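Local structure of putative phenazine biosynthesis PhzC/PhzF protein (Clostridium difficile, 4DUN) at residues Met36-Ile39 against Ala40-Asn43; Ala79-Val82 against Ile83-Ile87; Val105-Asn108 against Gly109-Tyr112; Leu151-Glu154 against Gln155-Ile158; Lys161-Tyr164 against Ala165-Arg168. The protein is probably an isomerase of the PhzF family, related in fold to diaminopimelate epimerase, although its substrate is not established. One frame throughout, in Å; residues are numbered along the deposited sequence.

How the contacts relate
Five local contacts follow one another from the N terminus; each is continuous in sequence, so none encloses or crosses another. Contact 1 lies along helix 33-43, which connects parallel strands 20-27 and 47-54 in the chain. Contact 2 follows on helix 73-87. Contact 3 closes the tight turn between strands 101-108 and 111-117 and packs directly on contact 2: Ser-84 probably hydrogen-bonds Arg-107, and Ala-80 meets Val-105. Helix and hairpin are thereby tied together, with contact centres about 11 Å apart. Contacts 4 and 5 open two successive helices, 154-159 and 164-167; only two residues separate them in sequence, and they do not otherwise touch. Contact 4 lies across the chain's centre from contacts 1 and 2.

Contact 1 of 5, residues Met36-Ile39 against Ala40-Asn43; sequences MQKI and AEEN
Lys-38 meets Glu-41, and Ile-39 meets Asn-43, in a side-chain contact along helix 33-43, the alpha-helical connection between the neighbouring parallel strands 20-27 and 47-54. Four regular i to i+4 hydrogen bonds set the spacing, running from the amides of Ala-40 through Asn-43 back to the carbonyls of Met-36 through Ile-39; Ala-40 N lies 2.9 Å from Met-36 O. Lys-38 and Glu-41 run side by side in the same direction, next to Phe-17 and Asn-230 of the second subunit. The lysine chain folds twice, at chi2 (-46°) and chi3 (-85°), while the glutamate stays extended. Lys-38 NZ then comes within 3.3 Å of Glu-41 OE1, a weak salt bridge that is also tentative, since Glu-41 is modelled in two conformers. Gln-37 bends at chi2, taking NE2 past the methyl of Ala-40, with Gln-37 NE2 4.0 Å from Ala-40 CB, to a hydrogen bond with Thr-64 O. A small methyl suits Ala-40, which is buried against Thr-48 and Phe-63, its side chain about 7 Å from that of Glu-47, the predicted active-site residue. The flexible thioether of Met-36 and the branched Ile-39 both pack on Phe-50 of strand 47-54. Glu-42 turns instead to the dimer interface and makes a salt bridge with Arg-231 of the second subunit. Asn-43 lies alongside Ile-39 and gives its amide hydrogen to Thr-48 OG1, binding the helix to the strand it precedes; on the way, Asn-43 ND2 passes 3.7 Å from Ile-39 CG2.

Contact 2 of 5, residues Ala79-Val82 against Ile83-Ile87; sequences AAYV and ISNFI
Ala-79 and Ile-83 are joined by the first of a series of helical backbone bonds, Ile-83 N to Ala-79 O at 3.0 Å; the methyl of Ala-79, small enough for a buried helix face, touches Leu-60. Ala-80 comes next: its carbonyl accepts an almost straight bond from Ser-84 N, and its methyl touches Tyr-112 of strand 111-117. Tyr-81 carries the polar part of the contact. Its carbonyl oxygen is gripped twice by one residue, with both Asn-85 N and Asn-85 ND2 lying 2.9 Å from Tyr-81 O. With CG beside its own backbone N (chi1 -82°), Asn-85 folds its amide back over one face of the tyrosine ring, the planes 28° apart. Asn-85 ND2 sits over the rim rather than the centre, 3.4 Å from Tyr-81 CD1. Asparagine suits this, being short and flat enough to stack. Tyr-81 CE2 also approaches the edge of the Phe-86 ring, at 4.1 Å from Phe-86 CE2. Val-82 O accepts from Phe-86 N at 2.9 Å, and more weakly from Asn-85 N; the Val-82 branch CG1 lies 4.3 Å from Ile-87 CG1. Beyond the segments, Phe-86 stacks on Tyr-7, and Ser-84 OG bonds Val-91 O. Past a wider pi-type turn at Ile-83 to Ile-87, the helix touches strands 4-11, 57-63, 111-117 and 244-259, consistent with the central helix of a strand barrel in the diaminopimelate epimerase-like fold.

Contact 3 of 5, residues Val105-Asn108 against Gly109-Tyr112; sequences VTRN and GNLY
Arg-107 and Tyr-112 face each other as a non-hydrogen-bonded pair in a two-residue beta hairpin, closed by a type II' turn from Asn-108 to Leu-111. Glycine suits the first corner, Gly-109, where phi is positive. Asn-108 N meets Leu-111 O at 2.8 Å, and Leu-111 N returns a bond to Asn-108 O. The arginine chain is fully extended from CB to NE, running alongside the tyrosine. Arg-107 CB lies 3.9 Å from Tyr-112 CE1. Next along the chain, Arg-107 CG meets Tyr-112 CE1 at 3.7 Å. Arg-107 CD reaches Tyr-112 OH at 3.4 Å; that hydroxyl then sits over the rim of one guanidinium face, whose plane is 32° from the ring. The extended chain runs out over the turn, where Arg-107 NE bonds Gly-109 O at 2.9 Å. NH1 leaves for Ser-84 OG on helix 73-87, joining hairpin to helix. Arginine suits this position because its three nitrogens can each reach a different acceptor. On the other side of the sheet, Asn-108 ND2 binds Glu-113. At the far tip, Arg-107 NH2 holds Asn-110 OD1 at 2.7 Å, nearly in line with the amide C=O (176°), though the bond is bent at the hydrogen (148°).

Contact 4 of 5, residues Leu151-Glu154 against Gln155-Ile158; sequences LNSE and QEVI
Ser-153 stands at the N-cap of helix 154-159, where the loop from Leu-151 enters the first turn: Ile-158 N bonds Glu-154 O at 2.9 Å, while the preceding bond, from Val-157 N to Ser-153 O, is weak. The cap is made by the serine hydroxyl, Ser-153 OG accepting from Glu-156 N at 3.0 Å. With chi1 at 70°, OG lies between the backbone N and the carbonyl carbon, which directs the oxygen at that amide; serine, short and polar, is suited to the job. Glu-156 sends its carboxylate back to the loop, extended beyond CG and beside Asn-152. The carboxylate accepts from the backbone N-H of Asn-152, one residue before the N-cap, not from Ser-153 N as in a classical capping box. The negative charge near the helix start would probably be favoured by the helix dipole. Leu-151 buries its branch toward the helix, Leu-151 CD1 4.0 Å from Val-157 CG2, and both residues rest on Ile-178 of strand 176-181. Glu-154 turns its carboxylate to Ser-183, while its CG touches Ile-158 CD1 at 3.9 Å. Asn-152 N meets Glu-156 OE1 at 3.1 Å, from above the carboxylate plane.

Contact 5 of 5, residues Lys161-Tyr164 against Ala165-Arg168; sequences KPNY and AQLR
Asn-163 and Leu-167 are joined where the loop of Lys-161 to Asn-163 becomes the short helix 164-167: Leu-167 N bonds Asn-163 O at 3.1 Å, in the carbonyl plane, and Arg-168 N bonds Tyr-164 O. Asn-163 is the N-cap. With CG anti to the backbone N (chi1 -177°), the amide swings round so that OD1 accepts from Gln-166 N at 3.2 Å, the donor lying above the carbonyl plane. Asparagine suits a cap because its short amide can replace the missing helical acceptor. The aliphatic part of Gln-166 packs on that amide, Gln-166 CG sitting 3.4 Å from Asn-163 OD1, while its OE1 is held by Lys-169. Pro-162, whose rigid ring suits the extended lead-in, places CB over one face of the Tyr-164 ring and touches Leu-167, CB to CD1 being 4.0 Å. Tyr-164 and Pro-162 both lean on Phe-192 of strand 187-193. Arg-168 bends at chi3 and folds back over the turn, so that Tyr-164 O lies over the centre of its guanidinium, 3.6 Å above the plane. Its NH1, 3.5 Å from Tyr-164 CB, makes a salt bridge with Asp-197 and a hydrogen bond with Pro-194 O. Thus the Gln-166 N-H, lacking a helical carbonyl, is met by Asn-163, and the arginine charge, tied to the loop after strand 187-193, would probably stabilise the partial negative charge of Tyr-164 O.

Contact 1 of 5, residues Met36-Ile39 against Ala40-Asn43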
loop_
_atom_site.group_PDB
_atom_site.type_symbol
_atom_site.label_atom_id
_atom_site.label_comp_id
_atom_site.label_asym_id
_atom_site.label_seq_id
_atom_site.Cartn_x
_atom_site.Cartn_y
_atom_site.Cartn_z
ATOM N N MET A 36 -12.730 7.145 8.649
ATOM C CA MET A 36 -11.285 7.107 8.906
ATOM C C MET A 36 -10.712 5.797 8.354
ATOM O O MET A 36 -9.666 5.818 7.703
ATOM C CB MET A 36 -10.958 7.259 10.406
ATOM C CG MET A 36 -11.276 8.619 10.957
ATOM S SD MET A 36 -10.836 8.638 12.711
ATOM C CE MET A 36 -11.664 10.167 13.219
ATOM N N GLN A 37 -11.426 4.656 8.573
ATOM C CA GLN A 37 -10.979 3.363 8.065
ATOM C C GLN A 37 -10.905 3.368 6.534
ATOM O O GLN A 37 -9.917 2.868 5.976
ATOM C CB GLN A 37 -11.901 2.211 8.543
ATOM C CG GLN A 37 -11.380 0.823 8.116
ATOM C CD GLN A 37 -10.017 0.538 8.697
ATOM O OE1 GLN A 37 -9.899 0.192 9.867
ATOM N NE2 GLN A 37 -8.955 0.696 7.901
ATOM N N LYS A 38 -11.944 3.911 5.849
ATOM C CA LYS A 38 -11.950 3.960 4.368
ATOM C C LYS A 38 -10.774 4.760 3.851
ATOM O O LYS A 38 -10.131 4.350 2.869
ATOM C CB LYS A 38 -13.265 4.545 3.810
ATOM C CG LYS A 38 -14.512 3.637 3.961
ATOM C CD LYS A 38 -14.300 2.168 3.553
ATOM C CE LYS A 38 -14.462 1.901 2.079
ATOM N NZ LYS A 38 -14.191 0.477 1.755
ATOM N N ILE A 39 -10.476 5.888 4.526
ATOM C CA ILE A 39 -9.346 6.761 4.168
ATOM C C ILE A 39 -8.028 6.003 4.335
ATOM O O ILE A 39 -7.187 6.064 3.432
ATOM C CB ILE A 39 -9.347 8.106 4.954
ATOM C CG1 ILE A 39 -10.520 8.995 4.460
ATOM C CG2 ILE A 39 -7.970 8.860 4.831
ATOM C CD1 ILE A 39 -10.956 10.109 5.487
ATOM N N ALA A 40 -7.864 5.266 5.450
ATOM C CA ALA A 40 -6.631 4.488 5.705
ATOM C C ALA A 40 -6.460 3.375 4.651
ATOM O O ALA A 40 -5.337 3.139 4.200
ATOM C CB ALA A 40 -6.650 3.906 7.112
ATOM N N GLU A 41 -7.566 2.737 4.245
ATOM C CA GLU A 41 -7.573 1.694 3.224
ATOM C C GLU A 41 -7.199 2.283 1.846
ATOM O O GLU A 41 -6.469 1.639 1.081
ATOM C CB GLU A 41 -8.956 1.026 3.188
ATOM C CG GLU A 41 -9.005 -0.246 2.362
ATOM C CD GLU A 41 -10.378 -0.873 2.216
ATOM O OE1 GLU A 41 -11.292 -0.544 3.010
ATOM O OE2 GLU A 41 -10.536 -1.705 1.294
ATOM N N GLU A 42 -7.697 3.498 1.544
ATOM C CA GLU A 42 -7.437 4.219 0.291
ATOM C C GLU A 42 -5.952 4.624 0.197
ATOM O O GLU A 42 -5.323 4.427 -0.850
ATOM C CB GLU A 42 -8.366 5.446 0.171
ATOM C CG GLU A 42 -8.214 6.207 -1.144
ATOM C CD GLU A 42 -8.811 5.599 -2.395
ATOM O OE1 GLU A 42 -9.488 4.550 -2.303
ATOM O OE2 GLU A 42 -8.630 6.213 -3.472
ATOM N N ASN A 43 -5.387 5.135 1.299
ATOM C CA ASN A 43 -3.974 5.493 1.345
ATOM C C ASN A 43 -3.063 4.267 1.164
ATOM O O ASN A 43 -2.019 4.362 0.501
ATOM C CB ASN A 43 -3.655 6.180 2.663
ATOM C CG ASN A 43 -4.196 7.579 2.717
ATOM O OD1 ASN A 43 -4.311 8.262 1.700
ATOM N ND2 ASN A 43 -4.481 8.060 3.926
#

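Contact 2 of 5, residues Ala79-Val82 against Ile83-Ile87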
loop_
_atom_site.group_PDB
_atom_site.type_symbol
_atom_site.label_atom_id
_atom_site.label_comp_id
_atom_site.label_asym_id
_atom_site.label_seq_id
_atom_site.Cartn_x
_atom_site.Cartn_y
_atom_site.Cartn_z
ATOM N N ALA A 79 2.893 12.365 13.289
ATOM C CA ALA A 79 1.821 13.311 13.650
ATOM C C ALA A 79 2.407 14.559 14.378
ATOM O O ALA A 79 2.001 15.672 14.077
ATOM C CB ALA A 79 0.781 12.627 14.527
ATOM N N ALA A 80 3.363 14.364 15.305
ATOM C CA ALA A 80 3.997 15.470 16.030
ATOM C C ALA A 80 4.767 16.353 15.049
ATOM O O ALA A 80 4.703 17.573 15.155
ATOM C CB ALA A 80 4.930 14.941 17.117
ATOM N N TYR A 81 5.465 15.737 14.071
ATOM C CA TYR A 81 6.193 16.472 13.028
ATOM C C TYR A 81 5.211 17.379 12.265
ATOM O O TYR A 81 5.464 18.573 12.083
ATOM C CB TYR A 81 6.913 15.485 12.073
ATOM C CG TYR A 81 7.411 16.141 10.793
ATOM C CD1 TYR A 81 8.691 16.676 10.715
ATOM C CD2 TYR A 81 6.580 16.263 9.676
ATOM C CE1 TYR A 81 9.150 17.287 9.546
ATOM C CE2 TYR A 81 7.013 16.915 8.520
ATOM C CZ TYR A 81 8.304 17.410 8.455
ATOM O OH TYR A 81 8.739 18.031 7.307
ATOM N N VAL A 82 4.046 16.831 11.895
ATOM C CA VAL A 82 3.039 17.603 11.175
ATOM C C VAL A 82 2.535 18.785 12.034
ATOM O O VAL A 82 2.461 19.902 11.515
ATOM C CB VAL A 82 1.879 16.699 10.685
ATOM C CG1 VAL A 82 0.692 17.535 10.187
ATOM C CG2 VAL A 82 2.366 15.757 9.584
ATOM N N ILE A 83 2.203 18.539 13.321
ATOM C CA ILE A 83 1.699 19.581 14.229
ATOM C C ILE A 83 2.699 20.754 14.314
ATOM O O ILE A 83 2.315 21.909 14.085
ATOM C CB ILE A 83 1.366 19.004 15.648
ATOM C CG1 ILE A 83 0.200 17.968 15.611
ATOM C CG2 ILE A 83 1.102 20.121 16.685
ATOM C CD1 ILE A 83 -1.229 18.490 15.032
ATOM N N SER A 84 3.969 20.454 14.643
ATOM C CA SER A 84 5.009 21.473 14.842
ATOM C C SER A 84 5.506 22.123 13.550
ATOM O O SER A 84 6.026 23.223 13.612
ATOM C CB SER A 84 6.187 20.902 15.624
ATOM O OG SER A 84 6.913 21.970 16.205
ATOM N N ASN A 85 5.338 21.486 12.383
ATOM C CA ASN A 85 5.775 22.119 11.145
ATOM C C ASN A 85 4.654 22.882 10.440
ATOM O O ASN A 85 4.962 23.807 9.667
ATOM C CB ASN A 85 6.361 21.087 10.170
ATOM C CG ASN A 85 7.793 20.750 10.468
ATOM O OD1 ASN A 85 8.715 21.258 9.815
ATOM N ND2 ASN A 85 8.012 19.892 11.468
ATOM N N PHE A 86 3.365 22.505 10.676
ATOM C CA PHE A 86 2.276 23.115 9.909
ATOM C C PHE A 86 1.081 23.654 10.693
ATOM O O PHE A 86 0.385 24.531 10.180
ATOM C CB PHE A 86 1.730 22.077 8.900
ATOM C CG PHE A 86 2.791 21.568 7.956
ATOM C CD1 PHE A 86 3.241 22.355 6.899
ATOM C CD2 PHE A 86 3.389 20.329 8.159
ATOM C CE1 PHE A 86 4.265 21.909 6.059
ATOM C CE2 PHE A 86 4.398 19.875 7.307
ATOM C CZ PHE A 86 4.839 20.677 6.271
ATOM N N ILE A 87 0.792 23.100 11.868
ATOM C CA ILE A 87 -0.443 23.421 12.593
ATOM C C ILE A 87 -0.204 24.465 13.664
ATOM O O ILE A 87 -0.893 25.489 13.674
ATOM C CB ILE A 87 -1.073 22.110 13.161
ATOM C CG1 ILE A 87 -1.172 20.971 12.083
ATOM C CG2 ILE A 87 -2.402 22.375 13.887
ATOM C CD1 ILE A 87 -1.852 21.308 10.667
#

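Contact 3 of 5, residues Val105-Asn108 against Gly109-Tyr112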
loop_
_atom_site.group_PDB
_atom_site.type_symbol
_atom_site.label_atom_id
_atom_site.label_comp_id
_atom_site.label_asym_id
_atom_site.label_seq_id
_atom_site.Cartn_x
_atom_site.Cartn_y
_atom_site.Cartn_z
ATOM N N VAL A 105 5.076 14.203 23.086
ATOM C CA VAL A 105 6.200 14.215 22.136
ATOM C C VAL A 105 6.890 15.578 22.329
ATOM O O VAL A 105 6.201 16.598 22.404
ATOM C CB VAL A 105 5.817 13.937 20.651
ATOM C CG1 VAL A 105 7.068 13.885 19.755
ATOM C CG2 VAL A 105 5.014 12.640 20.520
ATOM N N THR A 106 8.229 15.585 22.459
ATOM C CA THR A 106 8.978 16.836 22.596
ATOM C C THR A 106 9.834 17.045 21.365
ATOM O O THR A 106 10.541 16.125 20.954
ATOM C CB THR A 106 9.830 16.852 23.877
ATOM O OG1 THR A 106 8.978 16.640 25.000
ATOM C CG2 THR A 106 10.572 18.177 24.052
ATOM N N ARG A 107 9.753 18.245 20.763
ATOM C CA ARG A 107 10.577 18.617 19.618
ATOM C C ARG A 107 11.836 19.269 20.146
ATOM O O ARG A 107 11.765 20.258 20.881
ATOM C CB ARG A 107 9.836 19.566 18.641
ATOM C CG ARG A 107 10.659 19.822 17.371
ATOM C CD ARG A 107 9.956 20.742 16.416
ATOM N NE ARG A 107 10.826 21.161 15.313
ATOM C CZ ARG A 107 10.409 21.900 14.296
ATOM N NH1 ARG A 107 9.149 22.307 14.240
ATOM N NH2 ARG A 107 11.255 22.260 13.336
ATOM N N ASN A 108 12.985 18.700 19.813
ATOM C CA ASN A 108 14.287 19.225 20.245
ATOM C C ASN A 108 15.065 19.472 18.957
ATOM O O ASN A 108 15.583 18.527 18.356
ATOM C CB ASN A 108 14.962 18.214 21.193
ATOM C CG ASN A 108 16.357 18.597 21.647
ATOM O OD1 ASN A 108 16.963 19.576 21.182
ATOM N ND2 ASN A 108 16.894 17.833 22.595
ATOM N N GLY A 109 15.080 20.731 18.504
ATOM C CA GLY A 109 15.662 21.092 17.214
ATOM C C GLY A 109 14.740 20.496 16.166
ATOM O O GLY A 109 13.570 20.868 16.101
ATOM N N ASN A 110 15.221 19.503 15.410
ATOM C CA ASN A 110 14.391 18.765 14.442
ATOM C C ASN A 110 14.265 17.292 14.849
ATOM O O ASN A 110 13.813 16.443 14.054
ATOM C CB ASN A 110 14.928 18.943 13.011
ATOM C CG ASN A 110 14.612 20.312 12.477
ATOM O OD1 ASN A 110 13.544 20.864 12.737
ATOM N ND2 ASN A 110 15.531 20.906 11.731
ATOM N N LEU A 111 14.582 17.002 16.104
ATOM C CA LEU A 111 14.449 15.654 16.644
ATOM C C LEU A 111 13.161 15.571 17.452
ATOM O O LEU A 111 12.835 16.488 18.183
ATOM C CB LEU A 111 15.616 15.309 17.562
ATOM C CG LEU A 111 16.922 14.854 16.924
ATOM C CD1 LEU A 111 18.064 14.938 17.919
ATOM C CD2 LEU A 111 16.791 13.454 16.355
ATOM N N TYR A 112 12.437 14.467 17.327
ATOM C CA TYR A 112 11.202 14.289 18.080
ATOM C C TYR A 112 11.442 13.232 19.141
ATOM O O TYR A 112 11.828 12.121 18.833
ATOM C CB TYR A 112 10.041 13.959 17.144
ATOM C CG TYR A 112 9.721 15.154 16.291
ATOM C CD1 TYR A 112 8.757 16.067 16.681
ATOM C CD2 TYR A 112 10.432 15.407 15.132
ATOM C CE1 TYR A 112 8.492 17.175 15.924
ATOM C CE2 TYR A 112 10.172 16.510 14.371
ATOM C CZ TYR A 112 9.201 17.395 14.770
ATOM O OH TYR A 112 8.937 18.503 14.016
#

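Contact 4 of 5, residues Leu151-Glu154 against Gln155-Ile158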
loop_
_atom_site.group_PDB
_atom_site.type_symbol
_atom_site.label_atom_id
_atom_site.label_comp_id
_atom_site.label_asym_id
_atom_site.label_seq_id
_atom_site.Cartn_x
_atom_site.Cartn_y
_atom_site.Cartn_z
ATOM N N LEU A 151 22.583 -11.856 17.760
ATOM C CA LEU A 151 23.425 -12.466 16.731
ATOM C C LEU A 151 24.878 -12.035 16.941
ATOM O O LEU A 151 25.131 -11.142 17.741
ATOM C CB LEU A 151 22.915 -12.148 15.319
ATOM C CG LEU A 151 21.444 -12.539 14.999
ATOM C CD1 LEU A 151 21.144 -12.355 13.505
ATOM C CD2 LEU A 151 21.120 -13.997 15.398
ATOM N N ASN A 152 25.831 -12.698 16.268
ATOM C CA ASN A 152 27.259 -12.476 16.486
ATOM C C ASN A 152 27.860 -11.270 15.750
ATOM O O ASN A 152 29.007 -10.917 16.029
ATOM C CB ASN A 152 28.032 -13.744 16.133
ATOM C CG ASN A 152 27.877 -14.818 17.181
ATOM O OD1 ASN A 152 28.261 -14.645 18.344
ATOM N ND2 ASN A 152 27.301 -15.950 16.806
ATOM N N SER A 153 27.125 -10.641 14.826
ATOM C CA SER A 153 27.643 -9.470 14.088
ATOM C C SER A 153 26.531 -8.714 13.375
ATOM O O SER A 153 25.468 -9.266 13.139
ATOM C CB SER A 153 28.665 -9.911 13.036
ATOM O OG SER A 153 28.042 -10.608 11.963
ATOM N N GLU A 154 26.826 -7.485 12.934
ATOM C CA GLU A 154 25.919 -6.700 12.114
ATOM C C GLU A 154 25.676 -7.452 10.790
ATOM O O GLU A 154 24.531 -7.524 10.338
ATOM C CB GLU A 154 26.515 -5.305 11.869
ATOM C CG GLU A 154 25.679 -4.467 10.922
ATOM C CD GLU A 154 26.141 -3.037 10.774
ATOM O OE1 GLU A 154 26.601 -2.678 9.671
ATOM O OE2 GLU A 154 26.015 -2.263 11.747
ATOM N N GLN A 155 26.734 -8.093 10.225
ATOM C CA GLN A 155 26.618 -8.876 8.997
ATOM C C GLN A 155 25.553 -9.976 9.145
ATOM O O GLN A 155 24.751 -10.153 8.230
ATOM C CB GLN A 155 27.969 -9.498 8.577
ATOM C CG GLN A 155 27.965 -9.984 7.122
ATOM C CD GLN A 155 27.600 -8.877 6.151
ATOM O OE1 GLN A 155 28.247 -7.828 6.103
ATOM N NE2 GLN A 155 26.520 -9.063 5.397
ATOM N N GLU A 156 25.519 -10.673 10.294
ATOM C CA GLU A 156 24.528 -11.740 10.514
ATOM C C GLU A 156 23.099 -11.166 10.567
ATOM O O GLU A 156 22.174 -11.780 10.015
ATOM C CB GLU A 156 24.838 -12.542 11.782
ATOM C CG GLU A 156 25.952 -13.553 11.587
ATOM C CD GLU A 156 26.117 -14.548 12.718
ATOM O OE1 GLU A 156 25.405 -14.421 13.742
ATOM O OE2 GLU A 156 26.939 -15.480 12.565
ATOM N N VAL A 157 22.946 -9.951 11.124
ATOM C CA VAL A 157 21.656 -9.237 11.174
ATOM C C VAL A 157 21.226 -8.919 9.729
ATOM O O VAL A 157 20.103 -9.235 9.352
ATOM C CB VAL A 157 21.718 -7.983 12.092
ATOM C CG1 VAL A 157 20.469 -7.101 11.944
ATOM C CG2 VAL A 157 21.896 -8.408 13.551
ATOM N N ILE A 158 22.134 -8.361 8.917
ATOM C CA ILE A 158 21.872 -8.047 7.499
ATOM C C ILE A 158 21.501 -9.339 6.720
ATOM O O ILE A 158 20.573 -9.310 5.914
ATOM C CB ILE A 158 23.103 -7.327 6.860
ATOM C CG1 ILE A 158 23.375 -5.957 7.540
ATOM C CG2 ILE A 158 22.956 -7.162 5.323
ATOM C CD1 ILE A 158 24.776 -5.381 7.266
#

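Contact 5 of 5, residues Lys161-Tyr164 against Ala165-Arg168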
loop_
_atom_site.group_PDB
_atom_site.type_symbol
_atom_site.label_atom_id
_atom_site.label_comp_id
_atom_site.label_asym_id
_atom_site.label_seq_id
_atom_site.Cartn_x
_atom_site.Cartn_y
_atom_site.Cartn_z
ATOM N N LYS A 161 17.107 -13.806 6.707
ATOM C CA LYS A 161 15.970 -13.812 5.803
ATOM C C LYS A 161 14.846 -14.504 6.535
ATOM O O LYS A 161 14.955 -15.698 6.858
ATOM C CB LYS A 161 16.295 -14.485 4.446
ATOM C CG LYS A 161 17.499 -13.900 3.707
ATOM C CD LYS A 161 17.249 -12.500 3.138
ATOM C CE LYS A 161 18.499 -11.888 2.544
ATOM N NZ LYS A 161 19.389 -11.303 3.586
ATOM N N PRO A 162 13.799 -13.743 6.902
ATOM C CA PRO A 162 12.727 -14.342 7.707
ATOM C C PRO A 162 11.883 -15.359 6.951
ATOM O O PRO A 162 11.608 -15.209 5.755
ATOM C CB PRO A 162 11.878 -13.131 8.127
ATOM C CG PRO A 162 12.114 -12.119 7.033
ATOM C CD PRO A 162 13.550 -12.310 6.631
ATOM N N ASN A 163 11.486 -16.409 7.679
ATOM C CA ASN A 163 10.555 -17.441 7.239
ATOM C C ASN A 163 9.321 -17.200 8.086
ATOM O O ASN A 163 9.278 -17.653 9.231
ATOM C CB ASN A 163 11.161 -18.842 7.422
ATOM C CG ASN A 163 10.285 -19.969 6.920
ATOM O OD1 ASN A 163 9.057 -19.985 7.088
ATOM N ND2 ASN A 163 10.910 -20.989 6.366
ATOM N N TYR A 164 8.362 -16.395 7.586
ATOM C CA TYR A 164 7.221 -15.989 8.421
ATOM C C TYR A 164 6.335 -17.139 8.870
ATOM O O TYR A 164 5.805 -17.056 9.979
ATOM C CB TYR A 164 6.379 -14.893 7.769
ATOM C CG TYR A 164 7.145 -13.603 7.604
ATOM C CD1 TYR A 164 7.561 -12.867 8.714
ATOM C CD2 TYR A 164 7.528 -13.155 6.344
ATOM C CE1 TYR A 164 8.288 -11.686 8.569
ATOM C CE2 TYR A 164 8.255 -11.976 6.186
ATOM C CZ TYR A 164 8.627 -11.242 7.301
ATOM O OH TYR A 164 9.362 -10.093 7.149
ATOM N N ALA A 165 6.222 -18.215 8.066
ATOM C CA ALA A 165 5.426 -19.400 8.415
ATOM C C ALA A 165 5.972 -20.042 9.696
ATOM O O ALA A 165 5.196 -20.376 10.591
ATOM C CB ALA A 165 5.428 -20.404 7.268
ATOM N N GLN A 166 7.305 -20.151 9.798
ATOM C CA GLN A 166 7.983 -20.711 10.965
ATOM C C GLN A 166 7.894 -19.753 12.168
ATOM O O GLN A 166 7.578 -20.198 13.271
ATOM C CB GLN A 166 9.452 -21.049 10.642
ATOM C CG GLN A 166 9.632 -22.213 9.657
ATOM C CD GLN A 166 9.318 -23.552 10.277
ATOM O OE1 GLN A 166 8.153 -23.932 10.437
ATOM N NE2 GLN A 166 10.353 -24.306 10.622
ATOM N N LEU A 167 8.127 -18.443 11.944
ATOM C CA LEU A 167 8.077 -17.429 13.000
ATOM C C LEU A 167 6.661 -17.289 13.599
ATOM O O LEU A 167 6.541 -17.054 14.801
ATOM C CB LEU A 167 8.601 -16.073 12.493
ATOM C CG LEU A 167 10.093 -16.016 12.071
ATOM C CD1 LEU A 167 10.451 -14.627 11.557
ATOM C CD2 LEU A 167 11.032 -16.438 13.212
ATOM N N ARG A 168 5.601 -17.510 12.797
ATOM C CA ARG A 168 4.221 -17.460 13.293
ATOM C C ARG A 168 3.949 -18.537 14.362
ATOM O O ARG A 168 3.024 -18.380 15.161
ATOM C CB ARG A 168 3.225 -17.622 12.143
ATOM C CG ARG A 168 2.860 -16.315 11.489
ATOM C CD ARG A 168 1.669 -16.436 10.552
ATOM N NE ARG A 168 1.959 -17.235 9.359
ATOM C CZ ARG A 168 2.537 -16.775 8.252
ATOM N NH1 ARG A 168 2.944 -15.514 8.181
ATOM N NH2 ARG A 168 2.715 -17.574 7.209
#